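Local coordinates for protein DyP-type peroxidase (Thermobifida cellulosilytica, PDB 4GS1) that probably catalyses the heme-dependent oxidation of dyes and other substrates by hydrogen peroxide, as a dye-decolourising peroxidase, at residues A38-I43 with A378-T383; D127-L132 with S374-V379; R221-P226 with R316-G321; Y241-R246 with A342-P347. All coordinates share one frame; numbering follows the deposited sequence.

Interaction 1: A38-I43 with A378-T383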
# COMPACT_ATOMS: atom_id res chain seq x y z
N ALA B 38 -25.55 -2.90 8.88
CA ALA B 38 -26.23 -1.60 8.88
C ALA B 38 -25.34 -0.50 9.42
O ALA B 38 -24.51 -0.75 10.30
CB ALA B 38 -27.51 -1.69 9.69
N PRO B 39 -25.49 0.73 8.90
CA PRO B 39 -26.39 1.12 7.79
C PRO B 39 -25.92 0.58 6.45
O PRO B 39 -26.75 0.36 5.57
CB PRO B 39 -26.32 2.65 7.80
CG PRO B 39 -25.01 2.96 8.42
CD PRO B 39 -24.82 1.91 9.47
N GLN B 40 -24.61 0.40 6.30
CA GLN B 40 -24.00 -0.23 5.13
C GLN B 40 -22.78 -0.96 5.66
O GLN B 40 -22.33 -0.68 6.77
CB GLN B 40 -23.53 0.84 4.14
CG GLN B 40 -24.61 1.52 3.31
CD GLN B 40 -24.01 2.45 2.28
OE1 GLN B 40 -23.12 2.06 1.51
NE2 GLN B 40 -24.46 3.70 2.26
N PRO B 41 -22.23 -1.91 4.86
CA PRO B 41 -20.96 -2.54 5.24
C PRO B 41 -19.87 -1.48 5.37
O PRO B 41 -19.95 -0.45 4.70
CB PRO B 41 -20.64 -3.41 4.03
CG PRO B 41 -21.98 -3.72 3.42
CD PRO B 41 -22.76 -2.45 3.60
N GLY B 42 -18.88 -1.73 6.22
CA GLY B 42 -17.74 -0.83 6.32
C GLY B 42 -17.73 0.02 7.58
O GLY B 42 -16.93 0.95 7.69
N ILE B 43 -18.62 -0.30 8.52
CA ILE B 43 -18.73 0.47 9.76
C ILE B 43 -18.63 -0.48 10.95
O ILE B 43 -17.73 -0.34 11.78
CB ILE B 43 -20.06 1.26 9.80
CG1 ILE B 43 -20.10 2.27 8.65
CG2 ILE B 43 -20.23 1.96 11.16
CD1 ILE B 43 -21.48 2.85 8.39
N ALA B 378 -22.16 11.78 4.27
CA ALA B 378 -23.37 11.15 4.79
C ALA B 378 -23.47 9.76 4.18
O ALA B 378 -23.36 9.58 2.96
CB ALA B 378 -24.60 11.98 4.42
N VAL B 379 -23.66 8.76 5.03
CA VAL B 379 -23.71 7.37 4.57
C VAL B 379 -25.07 6.78 4.93
O VAL B 379 -25.29 6.34 6.06
CB VAL B 379 -22.56 6.55 5.17
CG1 VAL B 379 -22.67 5.09 4.76
CG2 VAL B 379 -21.22 7.13 4.72
N PRO B 380 -26.00 6.79 3.97
CA PRO B 380 -27.37 6.40 4.33
C PRO B 380 -27.59 4.89 4.45
O PRO B 380 -26.78 4.10 3.97
CB PRO B 380 -28.21 6.98 3.18
CG PRO B 380 -27.27 7.11 2.02
CD PRO B 380 -25.88 7.33 2.61
N ALA B 381 -28.68 4.52 5.11
CA ALA B 381 -29.15 3.14 5.09
C ALA B 381 -30.17 3.00 3.97
O ALA B 381 -31.08 3.83 3.85
CB ALA B 381 -29.80 2.80 6.43
N ALA B 382 -30.03 1.97 3.15
CA ALA B 382 -30.99 1.73 2.08
C ALA B 382 -31.81 0.47 2.37
O ALA B 382 -31.26 -0.53 2.84
CB ALA B 382 -30.28 1.60 0.74
N THR B 383 -33.11 0.51 2.07
CA THR B 383 -33.97 -0.65 2.27
C THR B 383 -33.61 -1.78 1.31
O THR B 383 -32.57 -1.75 0.65
CB THR B 383 -35.47 -0.32 2.10
OG1 THR B 383 -35.78 -0.22 0.70
CG2 THR B 383 -35.84 0.98 2.80
O HOH W 1 -28.25 -0.36 3.12

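Interaction 2: D127-L132 with S374-V379. With GOL (glycerol), chain H.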
# COMPACT_ATOMS: atom_id res chain seq x y z
N ASP B 127 -28.88 19.22 9.33
CA ASP B 127 -27.90 20.02 10.07
C ASP B 127 -26.59 19.24 10.29
O ASP B 127 -25.51 19.83 10.32
CB ASP B 127 -28.46 20.46 11.42
CG ASP B 127 -29.52 21.53 11.30
OD1 ASP B 127 -29.68 22.11 10.20
OD2 ASP B 127 -30.18 21.81 12.32
N ALA B 128 -26.70 17.93 10.45
CA ALA B 128 -25.53 17.09 10.70
C ALA B 128 -24.57 17.05 9.51
O ALA B 128 -23.41 16.65 9.66
CB ALA B 128 -25.95 15.67 11.10
N LEU B 129 -25.06 17.43 8.34
CA LEU B 129 -24.22 17.49 7.13
C LEU B 129 -23.61 18.88 6.92
O LEU B 129 -23.03 19.16 5.88
CB LEU B 129 -25.02 17.04 5.90
CG LEU B 129 -24.29 16.71 4.58
CD1 LEU B 129 -23.07 15.83 4.83
CD2 LEU B 129 -25.24 16.04 3.60
N ALA B 130 -23.69 19.76 7.92
CA ALA B 130 -23.05 21.07 7.81
C ALA B 130 -21.55 20.91 7.66
O ALA B 130 -20.97 19.98 8.22
CB ALA B 130 -23.36 21.93 9.02
N ASP B 131 -20.91 21.79 6.90
CA ASP B 131 -19.46 21.73 6.74
C ASP B 131 -18.74 21.74 8.10
O ASP B 131 -19.19 22.38 9.05
CB ASP B 131 -18.94 22.90 5.89
CG ASP B 131 -19.43 22.84 4.45
OD1 ASP B 131 -19.33 23.88 3.76
OD2 ASP B 131 -19.90 21.77 4.00
N LEU B 132 -17.63 21.01 8.17
CA LEU B 132 -16.81 21.00 9.37
C LEU B 132 -16.18 22.38 9.57
O LEU B 132 -15.90 23.08 8.59
CB LEU B 132 -15.73 19.92 9.27
CG LEU B 132 -16.20 18.48 9.06
CD1 LEU B 132 -15.00 17.54 8.88
CD2 LEU B 132 -17.06 18.02 10.22
N SER B 374 -9.29 16.36 4.61
CA SER B 374 -10.48 16.33 5.45
C SER B 374 -11.73 16.22 4.60
O SER B 374 -11.82 16.86 3.56
CB SER B 374 -10.57 17.63 6.26
OG SER B 374 -11.72 17.63 7.09
N ALA B 375 -12.71 15.44 5.06
CA ALA B 375 -13.99 15.35 4.38
C ALA B 375 -15.07 14.86 5.31
O ALA B 375 -14.81 14.10 6.25
CB ALA B 375 -13.89 14.44 3.16
N LEU B 376 -16.30 15.29 5.04
CA LEU B 376 -17.47 14.76 5.73
C LEU B 376 -18.40 14.14 4.70
O LEU B 376 -18.66 14.74 3.65
CB LEU B 376 -18.19 15.89 6.50
CG LEU B 376 -19.57 15.58 7.09
CD1 LEU B 376 -19.50 14.52 8.19
CD2 LEU B 376 -20.23 16.85 7.64
N PHE B 377 -18.88 12.93 4.99
CA PHE B 377 -19.81 12.24 4.10
C PHE B 377 -20.98 11.65 4.86
O PHE B 377 -20.81 11.10 5.95
CB PHE B 377 -19.11 11.10 3.34
CG PHE B 377 -18.09 11.59 2.35
CD1 PHE B 377 -18.48 12.19 1.16
CD2 PHE B 377 -16.74 11.44 2.61
CE1 PHE B 377 -17.54 12.63 0.25
CE2 PHE B 377 -15.79 11.88 1.69
CZ PHE B 377 -16.19 12.49 0.51
N ALA B 378 -22.16 11.78 4.27
CA ALA B 378 -23.37 11.15 4.79
C ALA B 378 -23.47 9.76 4.18
O ALA B 378 -23.36 9.58 2.96
CB ALA B 378 -24.60 11.98 4.42
N VAL B 379 -23.66 8.76 5.03
CA VAL B 379 -23.71 7.37 4.57
C VAL B 379 -25.07 6.78 4.93
O VAL B 379 -25.29 6.34 6.06
CB VAL B 379 -22.56 6.55 5.17
CG1 VAL B 379 -22.67 5.09 4.76
CG2 VAL B 379 -21.22 7.13 4.72
C1 GOL H . -16.30 19.20 5.03
O1 GOL H . -16.54 20.33 5.83
C2 GOL H . -16.04 19.63 3.59
O2 GOL H . -14.67 19.43 3.26
C3 GOL H . -16.86 18.67 2.76
O3 GOL H . -16.38 17.39 3.09

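Interaction 3: R221-P226 with R316-G321. With HEM (protoporphyrin IX containing Fe), chain F; OXY (oxygen molecule), chain G.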
# COMPACT_ATOMS: atom_id res chain seq x y z
N ARG B 221 -26.00 3.24 19.14
CA ARG B 221 -26.37 4.60 19.53
C ARG B 221 -25.31 5.60 19.10
O ARG B 221 -25.62 6.74 18.75
CB ARG B 221 -26.56 4.72 21.05
CG ARG B 221 -27.82 4.07 21.60
CD ARG B 221 -28.26 4.71 22.92
NE ARG B 221 -27.27 4.59 23.98
CZ ARG B 221 -27.01 3.47 24.65
NH1 ARG B 221 -27.66 2.35 24.36
NH2 ARG B 221 -26.09 3.46 25.61
N THR B 222 -24.06 5.16 19.12
CA THR B 222 -22.95 6.06 18.80
C THR B 222 -22.89 6.40 17.32
O THR B 222 -22.61 7.55 16.97
CB THR B 222 -21.62 5.45 19.28
OG1 THR B 222 -21.65 5.32 20.71
CG2 THR B 222 -20.46 6.33 18.90
N VAL B 223 -23.15 5.43 16.44
CA VAL B 223 -22.95 5.66 15.00
C VAL B 223 -24.19 6.04 14.21
O VAL B 223 -24.09 6.54 13.09
CB VAL B 223 -22.30 4.44 14.28
CG1 VAL B 223 -20.97 4.08 14.94
CG2 VAL B 223 -23.24 3.25 14.26
N THR B 224 -25.37 5.81 14.78
CA THR B 224 -26.61 5.93 14.01
C THR B 224 -27.31 7.28 14.13
O THR B 224 -27.55 7.76 15.24
CB THR B 224 -27.61 4.84 14.43
OG1 THR B 224 -26.96 3.56 14.39
CG2 THR B 224 -28.80 4.82 13.49
N ALA B 225 -27.66 7.88 13.00
CA ALA B 225 -28.39 9.14 13.01
C ALA B 225 -29.82 8.93 13.51
O ALA B 225 -30.55 8.11 12.98
CB ALA B 225 -28.41 9.77 11.62
N PRO B 226 -30.22 9.69 14.54
CA PRO B 226 -31.59 9.60 15.06
C PRO B 226 -32.57 10.16 14.04
O PRO B 226 -32.14 10.96 13.19
CB PRO B 226 -31.55 10.47 16.32
CG PRO B 226 -30.43 11.43 16.09
CD PRO B 226 -29.41 10.68 15.28
N ARG B 316 -19.10 11.08 21.60
CA ARG B 316 -18.53 9.76 21.42
C ARG B 316 -18.53 9.43 19.94
O ARG B 316 -19.38 9.91 19.20
CB ARG B 316 -19.37 8.72 22.18
CG ARG B 316 -18.67 7.41 22.51
CD ARG B 316 -19.53 6.53 23.43
NE ARG B 316 -19.88 7.20 24.68
CZ ARG B 316 -19.21 7.05 25.83
NH1 ARG B 316 -18.16 6.24 25.88
NH2 ARG B 316 -19.60 7.70 26.91
N MET B 317 -17.57 8.62 19.51
CA MET B 317 -17.50 8.22 18.11
C MET B 317 -16.92 6.81 18.00
O MET B 317 -16.37 6.30 18.97
CB MET B 317 -16.65 9.21 17.31
CG MET B 317 -15.16 9.17 17.65
SD MET B 317 -14.32 10.70 17.19
CE MET B 317 -14.80 11.73 18.58
N VAL B 318 -17.05 6.20 16.82
CA VAL B 318 -16.31 4.97 16.53
C VAL B 318 -15.19 5.32 15.57
O VAL B 318 -15.44 5.80 14.46
CB VAL B 318 -17.21 3.88 15.93
CG1 VAL B 318 -16.36 2.74 15.39
CG2 VAL B 318 -18.17 3.36 17.00
N ARG B 319 -13.96 5.09 16.00
CA ARG B 319 -12.80 5.35 15.16
C ARG B 319 -12.39 4.07 14.45
O ARG B 319 -12.11 3.06 15.09
CB ARG B 319 -11.65 5.92 16.02
CG ARG B 319 -11.90 7.34 16.50
CD ARG B 319 -10.98 7.73 17.67
NE ARG B 319 -11.25 6.89 18.84
CZ ARG B 319 -10.35 6.13 19.45
NH1 ARG B 319 -9.08 6.10 19.03
NH2 ARG B 319 -10.71 5.40 20.50
N ARG B 320 -12.36 4.12 13.11
CA ARG B 320 -12.09 2.94 12.30
C ARG B 320 -11.04 3.33 11.27
O ARG B 320 -11.29 3.38 10.06
CB ARG B 320 -13.38 2.45 11.63
CG ARG B 320 -13.29 1.08 10.95
CD ARG B 320 -14.67 0.72 10.39
NE ARG B 320 -14.69 -0.55 9.66
CZ ARG B 320 -14.33 -0.69 8.39
NH1 ARG B 320 -13.88 0.37 7.71
NH2 ARG B 320 -14.40 -1.88 7.80
N GLY B 321 -9.85 3.65 11.77
CA GLY B 321 -8.80 4.20 10.94
C GLY B 321 -7.79 3.19 10.42
O GLY B 321 -7.80 2.02 10.82
CHA HEM F . -7.82 7.75 21.83
CHB HEM F . -4.06 8.05 18.79
CHC HEM F . -6.25 11.64 16.35
CHD HEM F . -10.21 11.06 19.12
C1A HEM F . -6.61 7.55 21.23
C2A HEM F . -5.61 6.61 21.68
C3A HEM F . -4.57 6.70 20.84
C4A HEM F . -4.89 7.68 19.83
CMA HEM F . -3.25 5.90 20.91
CAA HEM F . -5.76 5.70 22.93
CBA HEM F . -6.31 4.31 22.57
CGA HEM F . -7.76 4.35 22.17
O1A HEM F . -8.64 4.48 23.07
O2A HEM F . -8.05 4.24 20.95
C1B HEM F . -4.32 9.06 17.89
C2B HEM F . -3.40 9.52 16.87
C3B HEM F . -3.99 10.52 16.20
C4B HEM F . -5.31 10.71 16.76
CMB HEM F . -1.98 8.93 16.69
CAB HEM F . -3.45 11.35 15.01
CBB HEM F . -2.49 10.90 14.18
C1C HEM F . -7.52 11.79 16.90
C2C HEM F . -8.52 12.76 16.48
C3C HEM F . -9.63 12.58 17.24
C4C HEM F . -9.33 11.52 18.17
CMC HEM F . -8.33 13.75 15.31
CAC HEM F . -10.99 13.32 17.24
CBC HEM F . -11.20 14.54 16.75
C1D HEM F . -9.93 10.11 20.07
C2D HEM F . -10.88 9.63 21.04
C3D HEM F . -10.14 8.62 21.89
C4D HEM F . -8.80 8.56 21.34
CMD HEM F . -12.36 10.06 21.22
CAD HEM F . -10.71 7.82 23.07
CBD HEM F . -10.71 8.68 24.33
CGD HEM F . -11.32 7.87 25.45
O1D HEM F . -10.55 7.22 26.22
O2D HEM F . -12.58 7.83 25.56
NA HEM F . -6.15 8.19 20.09
NB HEM F . -5.48 9.81 17.80
NC HEM F . -8.04 11.06 17.95
ND HEM F . -8.71 9.45 20.27
FE HEM F . -7.07 9.70 19.10
O1 OXY G . -7.63 8.01 17.49
O2 OXY G . -7.56 7.13 16.31
O HOH W 2 -21.98 9.63 18.60

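Interaction 4: Y241-R246 with A342-P347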
# COMPACT_ATOMS: atom_id res chain seq x y z
N TYR B 241 -22.64 9.25 9.80
CA TYR B 241 -21.75 10.25 9.20
C TYR B 241 -20.30 9.88 9.41
O TYR B 241 -19.89 9.49 10.51
CB TYR B 241 -22.02 11.64 9.78
CG TYR B 241 -23.37 12.19 9.41
CD1 TYR B 241 -23.53 12.98 8.28
CD2 TYR B 241 -24.49 11.91 10.17
CE1 TYR B 241 -24.78 13.48 7.92
CE2 TYR B 241 -25.74 12.41 9.82
CZ TYR B 241 -25.87 13.19 8.70
OH TYR B 241 -27.11 13.70 8.34
N LEU B 242 -19.52 9.99 8.33
CA LEU B 242 -18.09 9.72 8.35
C LEU B 242 -17.29 11.01 8.26
O LEU B 242 -17.48 11.80 7.33
CB LEU B 242 -17.72 8.85 7.15
CG LEU B 242 -16.22 8.74 6.85
CD1 LEU B 242 -15.50 8.01 7.97
CD2 LEU B 242 -16.00 8.02 5.54
N VAL B 243 -16.40 11.23 9.21
CA VAL B 243 -15.38 12.27 9.07
C VAL B 243 -14.05 11.60 8.75
O VAL B 243 -13.56 10.77 9.53
CB VAL B 243 -15.23 13.11 10.35
CG1 VAL B 243 -14.00 14.04 10.22
CG2 VAL B 243 -16.49 13.93 10.59
N VAL B 244 -13.46 11.96 7.61
CA VAL B 244 -12.13 11.48 7.25
C VAL B 244 -11.11 12.58 7.49
O VAL B 244 -11.33 13.73 7.10
CB VAL B 244 -12.07 11.15 5.74
CG1 VAL B 244 -10.68 10.65 5.37
CG2 VAL B 244 -13.11 10.13 5.37
N ARG B 245 -10.00 12.24 8.13
CA ARG B 245 -8.86 13.15 8.21
C ARG B 245 -7.59 12.43 7.80
O ARG B 245 -7.27 11.36 8.33
CB ARG B 245 -8.71 13.75 9.62
CG ARG B 245 -9.97 14.44 10.16
CD ARG B 245 -10.17 15.83 9.55
NE ARG B 245 -9.34 16.84 10.21
CZ ARG B 245 -9.59 18.15 10.21
NH1 ARG B 245 -10.66 18.62 9.58
NH2 ARG B 245 -8.78 18.98 10.86
N ARG B 246 -6.85 13.00 6.85
CA ARG B 246 -5.53 12.51 6.52
C ARG B 246 -4.53 13.20 7.44
O ARG B 246 -4.29 14.41 7.30
CB ARG B 246 -5.21 12.80 5.04
CG ARG B 246 -3.82 12.36 4.61
CD ARG B 246 -3.57 12.66 3.13
NE ARG B 246 -2.19 12.34 2.76
CZ ARG B 246 -1.80 11.97 1.54
NH1 ARG B 246 -2.69 11.87 0.56
NH2 ARG B 246 -0.53 11.70 1.32
N ALA B 342 -13.77 8.66 11.54
CA ALA B 342 -14.68 8.63 12.68
C ALA B 342 -16.12 8.48 12.21
O ALA B 342 -16.55 9.20 11.30
CB ALA B 342 -14.54 9.89 13.52
N TRP B 343 -16.85 7.57 12.83
CA TRP B 343 -18.26 7.34 12.49
C TRP B 343 -19.13 7.78 13.66
O TRP B 343 -18.81 7.48 14.81
CB TRP B 343 -18.48 5.85 12.24
CG TRP B 343 -17.77 5.35 11.02
CD1 TRP B 343 -16.53 4.79 10.95
CD2 TRP B 343 -18.26 5.39 9.68
NE1 TRP B 343 -16.22 4.47 9.65
CE2 TRP B 343 -17.28 4.83 8.85
CE3 TRP B 343 -19.45 5.86 9.11
CZ2 TRP B 343 -17.44 4.72 7.47
CZ3 TRP B 343 -19.61 5.74 7.75
CH2 TRP B 343 -18.62 5.17 6.94
N GLN B 344 -20.22 8.48 13.36
CA GLN B 344 -21.09 9.00 14.42
C GLN B 344 -22.46 9.35 13.84
O GLN B 344 -22.59 9.58 12.64
CB GLN B 344 -20.48 10.25 15.07
CG GLN B 344 -20.26 11.42 14.11
CD GLN B 344 -18.81 11.55 13.68
OE1 GLN B 344 -17.97 11.98 14.47
NE2 GLN B 344 -18.51 11.14 12.45
N GLY B 345 -23.46 9.42 14.71
CA GLY B 345 -24.80 9.79 14.26
C GLY B 345 -24.91 11.27 13.93
O GLY B 345 -25.82 11.69 13.21
N ASN B 346 -24.00 12.07 14.48
CA ASN B 346 -24.04 13.52 14.32
C ASN B 346 -22.66 14.10 14.64
O ASN B 346 -22.21 14.03 15.79
CB ASN B 346 -25.08 14.09 15.29
CG ASN B 346 -25.15 15.61 15.27
OD1 ASN B 346 -24.52 16.27 14.43
ND2 ASN B 346 -25.95 16.17 16.18
N PRO B 347 -21.97 14.66 13.62
CA PRO B 347 -20.63 15.20 13.90
C PRO B 347 -20.63 16.26 15.00
O PRO B 347 -19.62 16.42 15.70
CB PRO B 347 -20.22 15.81 12.55
CG PRO B 347 -20.97 14.98 11.53
CD PRO B 347 -22.32 14.76 12.19

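Interaction 1: A38-I43 with A378-T383
Q40 reaches P380 on an extended side chain: with chi1 at -76°, CG stands anti to the carbonyl carbon, and beyond CG the chain runs straight on to bring the amide to the backbone of the other segment. There Q40 NE2 donates to P380 O over 2.9 Å. The bond is nearly straight (166° at the hydrogen), lies in the plane of the carbonyl and is almost coplanar with the amide itself. V379 uses its own first torsion, 176°, to place CG1 anti to the backbone N, which sets this methyl 3.4 Å from Q40 NE2. A glutamine suits the place because its amide serves two partners at once: NE2 gives to P380, while OE1 accepts from the backbone N of I109 in strand 106-111.

P39, which follows a cis peptide bond, adds an apolar patch, its CB resting 3.7 Å from A381 CB. Beside it a single water joins the two backbones, donating to P39 O at 3.0 Å and accepting from A382 N at 2.9 Å. I43 makes a looser apolar contact through CD1, 4.4 Å from V379 CG1.

The contact joins an N-terminal loop, between helix 21-30 and strand 50-58, to the last strand of the C-terminal sheet, 369-379, and the loop that follows it. Strand 106-111 of the N-terminal sheet holds both sides, T108 OG1 by a hydrogen bond to P41 O and I111 by a backbone hydrogen bond to A378. In the C-terminal sheet, V379 is bonded through its backbone to S240 of strand 240-249 and packs on W343 of strand 334-344.

Interaction 2: D127-L132 with S374-V379
L376 pushes its CD2 methyl into the turn formed by A128, L129 and A130. CD2 lies 3.3 Å from A130 O and 3.8 Å from A128 O, and meets L129 CD1 at 4.1 Å. With chi1 at 170°, its CG stands anti to the backbone N, which carries the branched end out from the strand to the turn. L129 offers a second branched end in return: its CD1 also touches A378 CB at 4.2 Å, where a small alanine lets the leucine come close to the strand. Further along, L132 CG packs on L376 CB at 4.1 Å, and L132 CD1 comes 3.7 Å from S374 OG.

The two backbones share no direct hydrogen bond. A glycerol, probably from the crystallisation liquor, spans them instead: L132 N donates to its O1 at 2.7 Å and L376 N to its O3 at 2.9 Å.

The second shell fixes the turn and the serine. A130 N is hydrogen-bonded back to D127 O, and R125 holds the turn by a hydrogen bond to L129 O and a salt bridge to D131. S374 OG is hydrogen-bonded to R245 NH1.

The turn belongs to the long loop between helix 113-118 and strand 149-155, and it packs against strand 369-379, an outer strand of the C-terminal sheet. Backbone bonds from A375 to V244 and from F377 to L242 join that strand to strand 240-249, whose Y241 and V243 touch A128 and L132 respectively.

Interaction 3: R221-P226 with R316-G321
T222 O and R316 O are held together by one water, which donates to each at 2.7 Å; T222 also shares a backbone hydrogen bond with G345. The contact joins the end of helix 217-223 to the start of an outer strand, 318-328, of the antiparallel sheet in a ferredoxin-like domain.

T222 divides its two branches. Its chi1 of -63° sets OG1 beside the backbone N and leaves CG2 anti to it; CG2 lies 3.6 Å from M317 CA, while OG1 approaches R316 CD and is hydrogen-bonded to L218 O one helical turn back. A threonine fits here because it turns a methyl to the strand and keeps its hydroxyl on the helix. V223 CG1 meets V318 CG2 at 3.5 Å, two beta-branched side chains meshing obliquely.

The next residue of the strand, R319, turns to the heme. Its guanidinium has heme C4D over one face and the propionate oxygen O2A at its edge. Both NH1 and NH2 donate to O2A, and this two-armed grip fixes the rotation of the group. An oxygen molecule, probably from the crystallisation liquor, is bound to the heme iron through O1 at 2.4 Å and is lined by R319, D207 and L338, consistent with the distal pocket of DyP-type peroxidases. R319 also has a long, weak ion pair with D207. From the same R319, NH1 makes a weak hydrogen bond to O1 of the oxygen molecule, 2.8 Å long.

Interaction 4: Y241-R246 with A342-P347
L242 lies over one face of the W343 indole, its CB 3.8 Å from the centroid of the six-membered ring and only 16° off the normal, a true CH-pi contact. L242 CD1 covers the same flat group nearer the rim, 3.7 Å from W343 CE2. A leucine suits the site because its CB and branch can spread over a wide aromatic surface. The Y241 ring is met otherwise: Q344 O lies in its plane at the edge, and G345 O approaches Y241 CD2 to 3.3 Å. P347 crosses this side chain at about a right angle, its CG 3.9 Å from Y241 CB.

Y241 O is gripped twice by Q344. Q344 N bonds to Y241 O at 3.0 Å within the carbonyl plane, while Q344 NE2 reaches Y241 O at 2.9 Å from above it, off the lone pairs. Q344 gets there by folding back at chi2, and its OE1 accepts from the backbone N of F351. A glutamine can thus bond to the neighbouring strand and to helix 351-360 at once.

The backbones form an antiparallel ladder: Y241-Q344 and V243-A342 are hydrogen-bonded pairs, and L242-W343 between them is a non-hydrogen-bonded pair. The strand segments run at 160° to each other. These are the two inner strands of the C-terminal sheet, with 318-328 beyond 334-344 and 369-379 beyond 240-249. V243 packs on F351 of helix 351-360, and W343, on the other face, touches V379 and I43.

How the interactions relate
Interaction 4 forms the middle of the C-terminal antiparallel sheet, and the other three adjoin it. Interaction 3, centred about 8 Å away, attaches helix 217-223 at the outer strand 318-328. Interactions 2 and 1, about 7 and 13 Å from interaction 4 between centres, both use the opposite outer strand, 369-379, and share A378 and V379, their own centres about 15 Å apart. Along the chain, the early segments 38-43 and 127-132 return to this late strand, while the segments of interactions 3 and 4 alternate between them. Loops of the N-terminal half thus lean on one edge of the C-terminal sheet, while the other edge carries R319 to the heme.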